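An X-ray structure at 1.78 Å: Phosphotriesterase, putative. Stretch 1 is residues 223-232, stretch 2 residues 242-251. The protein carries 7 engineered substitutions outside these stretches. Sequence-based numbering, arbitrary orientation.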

# COMPACT_ATOMS: atom_id res chain seq x y z
N SER A 223 11.76 -3.05 5.38
CA SER A 223 10.82 -4.15 5.37
C SER A 223 10.22 -4.39 3.97
O SER A 223 10.33 -3.56 3.06
N ILE A 224 9.57 -5.55 3.78
CA ILE A 224 9.06 -5.87 2.48
C ILE A 224 7.69 -6.45 2.69
O ILE A 224 7.49 -7.10 3.71
N ALA A 225 6.81 -6.17 1.75
CA ALA A 225 5.41 -6.66 1.87
C ALA A 225 5.09 -7.59 0.74
O ALA A 225 5.30 -7.28 -0.43
N PHE A 226 4.50 -8.72 1.12
CA PHE A 226 3.83 -9.62 0.22
C PHE A 226 2.40 -9.11 0.29
O PHE A 226 1.62 -9.53 1.17
N ASP A 227 2.07 -8.13 -0.56
CA ASP A 227 0.85 -7.39 -0.34
C ASP A 227 -0.20 -7.49 -1.45
O ASP A 227 -1.11 -6.68 -1.49
N ARG A 228 -0.06 -8.47 -2.34
CA ARG A 228 -1.12 -8.76 -3.32
C ARG A 228 -1.61 -10.21 -3.16
O ARG A 228 -1.96 -10.89 -4.13
N ILE A 229 -1.62 -10.67 -1.91
CA ILE A 229 -1.98 -12.04 -1.60
C ILE A 229 -3.44 -12.22 -2.01
O ILE A 229 -4.29 -11.44 -1.63
N GLY A 230 -3.69 -13.25 -2.81
CA GLY A 230 -5.03 -13.52 -3.34
C GLY A 230 -5.14 -13.23 -4.83
O GLY A 230 -6.04 -13.75 -5.49
N LEU A 231 -4.23 -12.41 -5.38
CA LEU A 231 -4.25 -12.09 -6.81
C LEU A 231 -3.32 -13.06 -7.54
O LEU A 231 -2.10 -12.90 -7.52
N GLN A 232 -3.88 -14.08 -8.19
CA GLN A 232 -3.10 -15.27 -8.57
C GLN A 232 -2.95 -15.47 -10.07
O GLN A 232 -3.91 -15.76 -10.76
N GLU A 242 2.99 -20.24 -4.28
CA GLU A 242 4.36 -19.81 -4.55
C GLU A 242 4.74 -18.69 -3.58
O GLU A 242 5.86 -18.67 -3.04
N ARG A 243 3.83 -17.75 -3.37
CA ARG A 243 4.04 -16.71 -2.37
C ARG A 243 4.46 -17.34 -1.06
O ARG A 243 5.46 -16.96 -0.48
N LEU A 244 3.68 -18.29 -0.57
CA LEU A 244 3.91 -18.80 0.79
C LEU A 244 5.17 -19.65 0.87
O LEU A 244 5.79 -19.75 1.93
N SER A 245 5.55 -20.25 -0.24
CA SER A 245 6.78 -20.99 -0.31
C SER A 245 7.97 -20.04 -0.06
O SER A 245 8.87 -20.37 0.72
N VAL A 246 7.97 -18.86 -0.69
CA VAL A 246 9.07 -17.90 -0.49
C VAL A 246 9.00 -17.37 0.92
O VAL A 246 10.00 -17.28 1.62
N LEU A 247 7.79 -17.06 1.37
CA LEU A 247 7.62 -16.53 2.71
C LEU A 247 8.14 -17.48 3.80
O LEU A 247 8.77 -17.03 4.77
N THR A 248 7.85 -18.77 3.68
CA THR A 248 8.23 -19.71 4.73
C THR A 248 9.76 -19.81 4.79
O THR A 248 10.34 -19.91 5.87
N THR A 249 10.38 -19.78 3.62
CA THR A 249 11.83 -19.73 3.51
C THR A 249 12.41 -18.55 4.27
O THR A 249 13.43 -18.68 4.99
N LEU A 250 11.80 -17.38 4.09
CA LEU A 250 12.36 -16.14 4.65
C LEU A 250 12.11 -16.11 6.14
O LEU A 250 12.95 -15.70 6.93
N LEU A 251 10.95 -16.60 6.57
CA LEU A 251 10.66 -16.72 7.99
C LEU A 251 11.67 -17.61 8.70
O LEU A 251 12.05 -17.35 9.85

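The strand 223-226 and the helix 242-251 run nearly antiparallel, at 152°, and the helix meets both the strand and the loop that follows it. The contact has two parts: an apolar one centred on Phe226, and a polar one in which Arg243 reaches into the turn beyond the strand.

Along the strand the side chains alternate. Ile224 and Phe226 point toward the helix, while Ser223 and Ala225 are out of its reach. Phe226 (chi1 m) lays its ring among the helix side chains. Leu247, with chi1 t and chi2 p, brings CD1 over one face of the ring, 3.8 Å from the Phe226 ring centroid and only 10° off the normal, a CH-pi contact. At the ring edge, Phe226 CZ lies 4.0 Å from Val246 CG1 and 4.0 Å from Leu250 CD1. A flat aromatic suits this place because its face and edge can both be covered by branched aliphatic groups. Ile224 (p, t) extends the apolar patch, its CD1 4.3 Å from Leu250 CD1; Leu250 itself is m, t. None of these side chains carries a polar group that would need a partner in so buried a setting.

Arg243, by contrast, brings a charge into a buried site, and each guanidinium nitrogen is provided for. From chi1 m its chain continues t, t, long enough to carry the guanidinium from the helix to the loop, with Arg243 CD packing 3.9 Å from Ile229 CG1. There Arg243 NH2 donates to Leu231 O at 2.9 Å, and Arg243 NH1 adds a weak bond to the same Leu231 O at 3.3 Å. The carbonyl lies near the guanidinium plane, where the N-H groups point. Arg243 NH1 is also bonded to a residue just beyond one of the stretches, and NE is satisfied elsewhere in the structure. Arg228 O is only 3.2 Å from Arg243 NH2, but it lies over the guanidinium face at a poor angle and makes no hydrogen bond with it. Arg228 O instead accepts from Leu231 N at 3.0 Å, within the type II turn from Arg228 to Leu231. Gly230 suits this turn: at its backbone angles a CB would be jammed against the carbonyl O of Ile229.

Several other polar groups take no part in the contact. Ser223 OG, both carboxylate oxygens of Asp227, Arg228 NE and Glu242 OE1 find partners elsewhere in the structure, and Gln232 OE1 is bonded to a residue just before or after one of the stretches. On the helix, Thr249 OG1 donates to Ser245 O at 3.0 Å, so its hydroxyl proton is satisfied by a helix backbone carbonyl one turn earlier.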

# COMPACT_ATOMS: atom_id res chain seq x y z
CB SER A 223 9.72 -3.84 6.36
OG SER A 223 10.25 -3.74 7.66
CB ILE A 224 9.95 -6.85 1.72
CG1 ILE A 224 10.14 -8.14 2.45
CG2 ILE A 224 11.34 -6.21 1.53
CD1 ILE A 224 10.76 -9.26 1.57
CB ALA A 225 4.49 -5.51 1.82
CB PHE A 226 3.95 -11.05 0.78
CG PHE A 226 5.33 -11.67 0.61
CD1 PHE A 226 6.44 -11.11 1.20
CD2 PHE A 226 5.48 -12.81 -0.15
CE1 PHE A 226 7.67 -11.69 1.03
CE2 PHE A 226 6.69 -13.39 -0.33
CZ PHE A 226 7.81 -12.82 0.26
CB ASP A 227 1.16 -5.94 -0.03
CG ASP A 227 2.02 -5.28 -1.10
OD1 ASP A 227 2.14 -5.85 -2.20
OD2 ASP A 227 2.63 -4.23 -0.82
CB ARG A 228 -0.63 -8.49 -4.74
CG ARG A 228 0.20 -7.20 -4.83
CD ARG A 228 0.55 -6.83 -6.24
NE ARG A 228 -0.54 -6.13 -6.89
CZ ARG A 228 -0.52 -5.72 -8.15
NH1 ARG A 228 0.58 -5.88 -8.89
NH2 ARG A 228 -1.58 -5.11 -8.66
CB ILE A 229 -1.79 -12.40 -0.11
CG1 ILE A 229 -0.29 -12.25 0.28
CG2 ILE A 229 -2.24 -13.82 0.18
CD1 ILE A 229 -0.01 -12.45 1.75
CB LEU A 231 -3.82 -10.64 -7.04
CG LEU A 231 -3.88 -10.06 -8.45
CD1 LEU A 231 -5.30 -10.19 -9.00
CD2 LEU A 231 -3.42 -8.60 -8.43
CB GLN A 232 -3.73 -16.53 -7.96
CG GLN A 232 -3.90 -16.50 -6.45
CD GLN A 232 -4.22 -17.87 -5.86
OE1 GLN A 232 -3.33 -18.69 -5.67
NE2 GLN A 232 -5.49 -18.11 -5.53
CB GLU A 242 4.52 -19.34 -5.99
CG GLU A 242 4.21 -20.42 -7.02
CD GLU A 242 4.04 -19.88 -8.43
OE1 GLU A 242 3.57 -18.74 -8.59
OE2 GLU A 242 4.37 -20.61 -9.40
CB ARG A 243 2.78 -15.89 -2.13
CG ARG A 243 2.43 -14.95 -3.26
CD ARG A 243 1.29 -14.01 -2.88
NE ARG A 243 1.06 -13.02 -3.93
CZ ARG A 243 0.34 -13.22 -5.03
NH1 ARG A 243 -0.29 -14.38 -5.24
NH2 ARG A 243 0.24 -12.25 -5.93
CB LEU A 244 2.71 -19.60 1.31
CG LEU A 244 1.40 -18.83 1.43
CD1 LEU A 244 0.35 -19.71 2.06
CD2 LEU A 244 1.55 -17.53 2.20
CB SER A 245 6.91 -21.67 -1.68
OG SER A 245 8.09 -22.45 -1.76
CB VAL A 246 9.00 -16.71 -1.47
CG1 VAL A 246 10.15 -15.71 -1.22
CG2 VAL A 246 9.07 -17.19 -2.90
CB LEU A 247 6.15 -16.25 2.97
CG LEU A 247 5.84 -15.35 4.16
CD1 LEU A 247 6.21 -13.88 3.85
CD2 LEU A 247 4.35 -15.48 4.46
CB THR A 248 7.57 -21.10 4.58
OG1 THR A 248 7.84 -21.65 3.28
CG2 THR A 248 6.07 -20.96 4.76
CB THR A 249 12.23 -19.59 2.05
OG1 THR A 249 11.80 -20.74 1.33
CG2 THR A 249 13.75 -19.42 1.89
CB LEU A 250 11.75 -14.90 3.98
CG LEU A 250 12.11 -14.67 2.51
CD1 LEU A 250 11.34 -13.52 1.96
CD2 LEU A 250 13.63 -14.31 2.42
CB LEU A 251 9.23 -17.30 8.16
CG LEU A 251 8.11 -16.30 7.84
CD1 LEU A 251 6.70 -17.02 7.69
CD2 LEU A 251 8.04 -15.27 8.95